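Local coordinates for serine-rich secreted cell wall anchored (LPXTG-motif ) protein (Lactobacillus reuteri ATCC 53608, PDB 5NXK) that probably acts as a cell-wall-anchored adhesin with a beta-solenoid fold, through which the gut bacterium is thought to attach to its host, at residues I61-R66 against G96-T101; A149-H152 against G157-T160. All coordinates share one frame; numbering follows the deposited sequence.

Contact 1: I61-R66 against G96-T101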
ATOM      1  N   ILE A  61       1.654  10.829  -9.266  1.00 31.83           N
ATOM      2  CA  ILE A  61       2.597  10.211 -10.187  1.00 32.33           C
ATOM      3  C   ILE A  61       1.966   8.953 -10.766  1.00 32.67           C
ATOM      4  O   ILE A  61       1.500   8.092 -10.023  1.00 33.08           O
ATOM      5  CB  ILE A  61       3.922   9.874  -9.492  1.00 35.26           C
ATOM      6  CG1 ILE A  61       4.588  11.158  -9.011  1.00 32.34           C
ATOM      7  CG2 ILE A  61       4.838   9.078 -10.423  1.00 36.02           C
ATOM      8  CD1 ILE A  61       5.846  10.941  -8.212  1.00 35.12           C
ATOM      9  N   ILE A  62       1.943   8.853 -12.092  1.00 23.46           N
ATOM     10  CA  ILE A  62       1.428   7.673 -12.757  1.00 29.85           C
ATOM     11  C   ILE A  62       2.540   6.915 -13.472  1.00 32.70           C
ATOM     12  O   ILE A  62       3.139   7.432 -14.400  1.00 31.37           O
ATOM     13  CB  ILE A  62       0.348   8.031 -13.784  1.00 31.92           C
ATOM     14  CG1 ILE A  62      -0.714   8.943 -13.152  1.00 36.53           C
ATOM     15  CG2 ILE A  62      -0.239   6.757 -14.403  1.00 30.13           C
ATOM     16  CD1 ILE A  62      -1.822   9.345 -14.096  1.00 36.78           C
ATOM     17  N   LEU A  63       2.797   5.688 -13.033  1.00 28.92           N
ATOM     18  CA  LEU A  63       3.735   4.784 -13.696  1.00 26.64           C
ATOM     19  C   LEU A  63       2.936   4.093 -14.786  1.00 27.16           C
ATOM     20  O   LEU A  63       1.891   3.500 -14.509  1.00 27.49           O
ATOM     21  CB  LEU A  63       4.320   3.770 -12.710  1.00 29.14           C
ATOM     22  CG  LEU A  63       4.889   4.345 -11.400  1.00 31.21           C
ATOM     23  CD1 LEU A  63       5.511   3.248 -10.528  1.00 32.27           C
ATOM     24  CD2 LEU A  63       5.894   5.459 -11.662  1.00 29.99           C
ATOM     25  N   ASN A  64       3.381   4.195 -16.031  1.00 27.77           N
ATOM     26  CA  ASN A  64       2.549   3.715 -17.127  1.00 27.52           C
ATOM     27  C   ASN A  64       3.328   3.179 -18.329  1.00 32.24           C
ATOM     28  O   ASN A  64       2.953   3.439 -19.472  1.00 32.62           O
ATOM     29  CB  ASN A  64       1.603   4.841 -17.565  1.00 29.74           C
ATOM     30  CG  ASN A  64       0.295   4.321 -18.145  1.00 38.14           C
ATOM     31  OD1 ASN A  64       0.076   3.112 -18.254  1.00 36.70           O
ATOM     32  ND2 ASN A  64      -0.598   5.241 -18.491  1.00 44.58           N
ATOM     33  N   ASN A  65       4.407   2.438 -18.076  1.00 29.95           N
ATOM     34  CA  ASN A  65       5.119   1.770 -19.167  1.00 29.83           C
ATOM     35  C   ASN A  65       4.173   0.849 -19.912  1.00 32.04           C
ATOM     36  O   ASN A  65       3.346   0.161 -19.307  1.00 30.31           O
ATOM     37  CB  ASN A  65       6.325   0.994 -18.639  1.00 24.67           C
ATOM     38  CG  ASN A  65       7.527   1.886 -18.416  1.00 28.98           C
ATOM     39  OD1 ASN A  65       7.646   2.935 -19.043  1.00 32.66           O
ATOM     40  ND2 ASN A  65       8.428   1.474 -17.531  1.00 27.44           N
ATOM     41  N   ARG A  66       4.307   0.816 -21.232  1.00 32.44           N
ATOM     42  CA  ARG A  66       3.414  -0.001 -22.038  1.00 39.27           C
ATOM     43  C   ARG A  66       4.029  -1.375 -22.269  1.00 38.02           C
ATOM     44  O   ARG A  66       3.310  -2.371 -22.429  1.00 33.92           O
ATOM     45  CB  ARG A  66       3.104   0.714 -23.355  1.00 55.46           C
ATOM     46  CG  ARG A  66       2.047   0.057 -24.225  1.00 74.10           C
ATOM     47  CD  ARG A  66       2.196   0.473 -25.661  1.00 86.58           C
ATOM     48  NE  ARG A  66       1.892  -0.611 -26.604  1.00 92.65           N
ATOM     49  CZ  ARG A  66       2.727  -1.588 -26.952  1.00 96.30           C
ATOM     50  NH1 ARG A  66       3.901  -1.665 -26.362  1.00 98.57           N
ATOM     51  NH2 ARG A  66       2.339  -2.549 -27.793  1.00 94.40           N
ATOM     52  N   GLY A  96       4.336  -3.843 -17.010  1.00 21.03           N
ATOM     53  CA  GLY A  96       5.373  -4.664 -16.410  1.00 24.52           C
ATOM     54  C   GLY A  96       5.547  -4.388 -14.922  1.00 29.43           C
ATOM     55  O   GLY A  96       4.581  -4.072 -14.219  1.00 30.97           O
ATOM     56  N   VAL A  97       6.784  -4.489 -14.448  1.00 22.80           N
ATOM     57  CA  VAL A  97       7.093  -4.379 -13.024  1.00 28.19           C
ATOM     58  C   VAL A  97       7.203  -2.921 -12.545  1.00 27.28           C
ATOM     59  O   VAL A  97       7.971  -2.129 -13.112  1.00 31.20           O
ATOM     60  CB  VAL A  97       8.421  -5.119 -12.697  1.00 25.67           C
ATOM     61  CG1 VAL A  97       8.821  -4.902 -11.237  1.00 28.23           C
ATOM     62  CG2 VAL A  97       8.291  -6.611 -13.010  1.00 25.43           C
ATOM     63  N   ASP A  98       6.434  -2.592 -11.501  1.00 22.41           N
ATOM     64  CA  ASP A  98       6.549  -1.328 -10.767  1.00 21.74           C
ATOM     65  C   ASP A  98       6.848  -1.648  -9.311  1.00 25.72           C
ATOM     66  O   ASP A  98       6.161  -2.470  -8.697  1.00 23.73           O
ATOM     67  CB  ASP A  98       5.259  -0.506 -10.797  1.00 22.23           C
ATOM     68  CG  ASP A  98       4.904   0.001 -12.169  1.00 26.26           C
ATOM     69  OD1 ASP A  98       5.812   0.414 -12.915  1.00 30.24           O
ATOM     70  OD2 ASP A  98       3.699  -0.019 -12.488  1.00 27.94           O
ATOM     71  N   THR A  99       7.844  -0.978  -8.762  1.00 25.14           N
ATOM     72  CA  THR A  99       8.180  -1.095  -7.356  1.00 30.03           C
ATOM     73  C   THR A  99       8.252   0.310  -6.772  1.00 31.10           C
ATOM     74  O   THR A  99       8.932   1.163  -7.325  1.00 29.67           O
ATOM     75  CB  THR A  99       9.509  -1.836  -7.172  1.00 27.57           C
ATOM     76  OG1 THR A  99       9.377  -3.163  -7.712  1.00 31.21           O
ATOM     77  CG2 THR A  99       9.880  -1.923  -5.694  1.00 30.94           C
ATOM     78  N   VAL A 100       7.511   0.548  -5.688  1.00 24.92           N
ATOM     79  CA  VAL A 100       7.492   1.837  -5.009  1.00 19.06           C
ATOM     80  C   VAL A 100       8.010   1.640  -3.585  1.00 25.28           C
ATOM     81  O   VAL A 100       7.613   0.696  -2.867  1.00 23.74           O
ATOM     82  CB  VAL A 100       6.071   2.457  -4.968  1.00 23.25           C
ATOM     83  CG1 VAL A 100       6.063   3.731  -4.128  1.00 21.04           C
ATOM     84  CG2 VAL A 100       5.542   2.722  -6.391  1.00 23.28           C
ATOM     85  N   THR A 101       8.910   2.515  -3.172  1.00 26.39           N
ATOM     86  CA  THR A 101       9.458   2.468  -1.832  1.00 29.66           C
ATOM     87  C   THR A 101       9.236   3.800  -1.143  1.00 26.58           C
ATOM     88  O   THR A 101       9.630   4.843  -1.662  1.00 28.27           O
ATOM     89  CB  THR A 101      10.959   2.132  -1.864  1.00 28.14           C
ATOM     90  OG1 THR A 101      11.123   0.834  -2.428  1.00 31.00           O
ATOM     91  CG2 THR A 101      11.564   2.150  -0.457  1.00 26.32           C
TER
HETATM   92  O   HOH W   1       7.411  -0.464 -15.491  1.00 30.50           O

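Contact 2: A149-H152 against G157-T160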
ATOM      1  N   ALA A 149     -11.828   7.752  -2.716  1.00 33.43           N
ATOM      2  CA  ALA A 149     -11.264   6.462  -2.373  1.00 33.39           C
ATOM      3  C   ALA A 149     -11.632   5.483  -3.459  1.00 35.60           C
ATOM      4  O   ALA A 149     -12.759   5.518  -3.968  1.00 32.38           O
ATOM      5  CB  ALA A 149     -11.778   5.989  -1.026  1.00 34.81           C
ATOM      6  N   PHE A 150     -10.683   4.622  -3.824  1.00 31.91           N
ATOM      7  CA  PHE A 150     -10.967   3.559  -4.771  1.00 24.42           C
ATOM      8  C   PHE A 150     -11.893   2.531  -4.148  1.00 26.01           C
ATOM      9  O   PHE A 150     -11.698   2.115  -3.012  1.00 27.10           O
ATOM     10  CB  PHE A 150      -9.679   2.878  -5.242  1.00 28.81           C
ATOM     11  CG  PHE A 150      -9.927   1.707  -6.143  1.00 30.00           C
ATOM     12  CD1 PHE A 150     -10.369   1.904  -7.439  1.00 33.66           C
ATOM     13  CD2 PHE A 150      -9.749   0.405  -5.686  1.00 27.08           C
ATOM     14  CE1 PHE A 150     -10.620   0.821  -8.274  1.00 34.66           C
ATOM     15  CE2 PHE A 150      -9.988  -0.681  -6.516  1.00 31.27           C
ATOM     16  CZ  PHE A 150     -10.429  -0.471  -7.814  1.00 30.40           C
ATOM     17  N   SER A 151     -12.907   2.137  -4.907  1.00 27.00           N
ATOM     18  CA  SER A 151     -13.893   1.161  -4.467  1.00 32.43           C
ATOM     19  C   SER A 151     -13.935  -0.022  -5.432  1.00 33.71           C
ATOM     20  O   SER A 151     -13.777   0.152  -6.642  1.00 31.93           O
ATOM     21  CB  SER A 151     -15.275   1.811  -4.366  1.00 34.61           C
ATOM     22  OG  SER A 151     -16.236   0.851  -3.965  1.00 42.06           O
ATOM     23  N   HIS A 152     -14.162  -1.218  -4.905  1.00 25.75           N
ATOM     24  CA  HIS A 152     -14.181  -2.407  -5.744  1.00 24.49           C
ATOM     25  C   HIS A 152     -15.144  -3.437  -5.167  1.00 27.42           C
ATOM     26  O   HIS A 152     -15.335  -3.508  -3.946  1.00 31.06           O
ATOM     27  CB  HIS A 152     -12.757  -2.959  -5.894  1.00 26.31           C
ATOM     28  CG  HIS A 152     -12.642  -4.097  -6.859  1.00 34.11           C
ATOM     29  ND1 HIS A 152     -12.727  -3.929  -8.225  1.00 36.56           N
ATOM     30  CD2 HIS A 152     -12.372  -5.409  -6.659  1.00 36.54           C
ATOM     31  CE1 HIS A 152     -12.561  -5.097  -8.821  1.00 38.15           C
ATOM     32  NE2 HIS A 152     -12.340  -6.011  -7.893  1.00 34.38           N
ATOM     33  N   GLY A 157     -20.401  -6.880  -0.871  1.00 40.53           N
ATOM     34  CA  GLY A 157     -20.657  -5.504  -1.253  1.00 44.27           C
ATOM     35  C   GLY A 157     -19.366  -4.778  -1.579  1.00 37.10           C
ATOM     36  O   GLY A 157     -18.278  -5.316  -1.358  1.00 38.92           O
ATOM     37  N   ASP A 158     -19.493  -3.562  -2.101  1.00 32.25           N
ATOM     38  CA  ASP A 158     -18.342  -2.760  -2.510  1.00 32.18           C
ATOM     39  C   ASP A 158     -17.548  -2.328  -1.300  1.00 34.45           C
ATOM     40  O   ASP A 158     -18.126  -1.939  -0.288  1.00 36.70           O
ATOM     41  CB  ASP A 158     -18.781  -1.513  -3.285  1.00 38.55           C
ATOM     42  CG  ASP A 158     -19.331  -1.829  -4.665  1.00 47.77           C
ATOM     43  OD1 ASP A 158     -19.200  -2.984  -5.124  1.00 49.46           O
ATOM     44  OD2 ASP A 158     -19.887  -0.906  -5.297  1.00 57.30           O
ATOM     45  N   LYS A 159     -16.224  -2.374  -1.405  1.00 32.43           N
ATOM     46  CA  LYS A 159     -15.375  -1.918  -0.311  1.00 34.27           C
ATOM     47  C   LYS A 159     -14.349  -0.942  -0.845  1.00 25.54           C
ATOM     48  O   LYS A 159     -13.900  -1.069  -1.976  1.00 28.32           O
ATOM     49  CB  LYS A 159     -14.662  -3.096   0.380  1.00 35.78           C
ATOM     50  CG  LYS A 159     -15.572  -4.209   0.887  1.00 35.78           C
ATOM     51  CD  LYS A 159     -16.459  -3.758   2.044  1.00 35.39           C
ATOM     52  CE  LYS A 159     -17.434  -4.869   2.432  1.00 34.80           C
ATOM     53  NZ  LYS A 159     -18.355  -4.475   3.545  1.00 32.11           N
ATOM     54  N   THR A 160     -13.974   0.029  -0.018  1.00 24.47           N
ATOM     55  CA  THR A 160     -12.919   0.975  -0.354  1.00 24.40           C
ATOM     56  C   THR A 160     -11.668   0.574   0.398  1.00 28.25           C
ATOM     57  O   THR A 160     -11.745  -0.167   1.381  1.00 24.57           O
ATOM     58  CB  THR A 160     -13.291   2.406   0.023  1.00 29.62           C
ATOM     59  OG1 THR A 160     -13.641   2.454   1.415  1.00 31.31           O
ATOM     60  CG2 THR A 160     -14.465   2.894  -0.820  1.00 31.16           C
TER

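Contact 1: I61-R66 against G96-T101
Leu63 lays its CB and CD1 along the carboxylate of Asp98, the two side chains lying alongside each other and pointing in opposite senses. Leu63 CD1 lies 3.7 Å from Asp98 CG, and Leu63 CB is likewise 3.7 Å from Asp98 OD1. With CG anti to its own carbonyl carbon (chi1 -50°), Leu63 sends its branch along the opposing strand, where CD1 also meets Val100 CG2 at 4.2 Å. This last touch is purely apolar; Val100, beta-branched and compact, suits an inward-facing strand position. No direct hydrogen bond joins the two segments; they meet through packing and by way of a shared water.

A buried acid needs partners, and Asp98 has them: OD2 forms a salt bridge with Lys122, while OD1 takes a hydrogen bond from Ser94. The lysine, also bonded to Gly96 O, would be expected to favour the charged carboxylate, while Leu63 covers its flank with hydrocarbon. Further along, buried Asn65 reaches the other segment through the water. Its ND2 gives a hydrogen bond to this water 3.0 Å away, which can in turn donate to Val97 O, also at 3.0 Å. The same ND2 bonds Gly39 O, so a single amide nitrogen serves both the water and the preceding turn of the chain.

This is the interior of a right-handed parallel beta-helix, the pectate-lyase-like fold, where two different sheets face each other. Strand 61-63 runs between strands 34-36 and 90-92, with backbone bonds to both, and strand 97-102 lies between 71-77 and 122-127. Side chains of strand 90-92 complete the packing: Val90 touches both Leu63 and Val100, and Met92 borders Asp98 and Val100, while Ile72 of strand 71-77 meets Asp98 and Asn65.

Contact 2: A149-H152 against G157-T160
His152 and Lys159 exchange a pair of backbone hydrogen bonds, with His152 N giving to Lys159 O and Lys159 N to His152 O, each at 2.9 Å. The second is the straighter, with an angle of 169° at hydrogen against 156°. Both carbonyls receive further, weaker contacts: Ser151 CA approaches Lys159 O at 3.3 Å, and Asp158 CA lies 3.4 Å from His152 O. Phe150 O is met by Thr160 CA at 3.1 Å in another CA-H...O contact.

The two short strands form an antiparallel beta hairpin, in which His152 and Lys159 make the hydrogen-bonded pair and Ser151 and Thr160 the non-hydrogen-bonded one. Gly157, two residues before strand 159-160, has a positive phi at which a CB would collide with the preceding carbonyl oxygen, so glycine fits there; its own O accepts from Thr154 OG1.

On the face shared by Ser151 and Thr160, the threonine methyl CG2 packs 3.8 Å from Ser151 CB, and small Ala149 sets its CB 4.0 Å from Thr160 CB. Thr160 OG1, held between its backbone N and carbonyl carbon (chi1 55°), is hydrogen-bonded to Asp185 N. Lys159 turns at chi2 and then runs out, its NZ forming a salt bridge with Glu220. Phe150 N donates to Thr111 OG1, and its ring meets Trp114 edge-to-face.

Overall arrangement
From the N terminus, the chain coils through successive turns of the solenoid. Contact 1 comes first: residues 96-101 come back to touch 61-66 after 29 intervening residues, tying the five-stranded sheet to the eleven-stranded one across the interior. The path then winds on through strands 105-109 to 143-146 before contact 2, where 149-152 and 157-160 form a short hairpin, with four residues between the segments. The contacts follow one another in series, neither nesting nor crossing. The centres of contact 1 and contact 2 lie about 22 Å apart, and the nearest atoms of contact 1 and contact 2 are about 13 Å apart. Contact 1 is buried within the coil, whereas contact 2 joins the two strands of a surface hairpin whose side chains pack on strand 186-191.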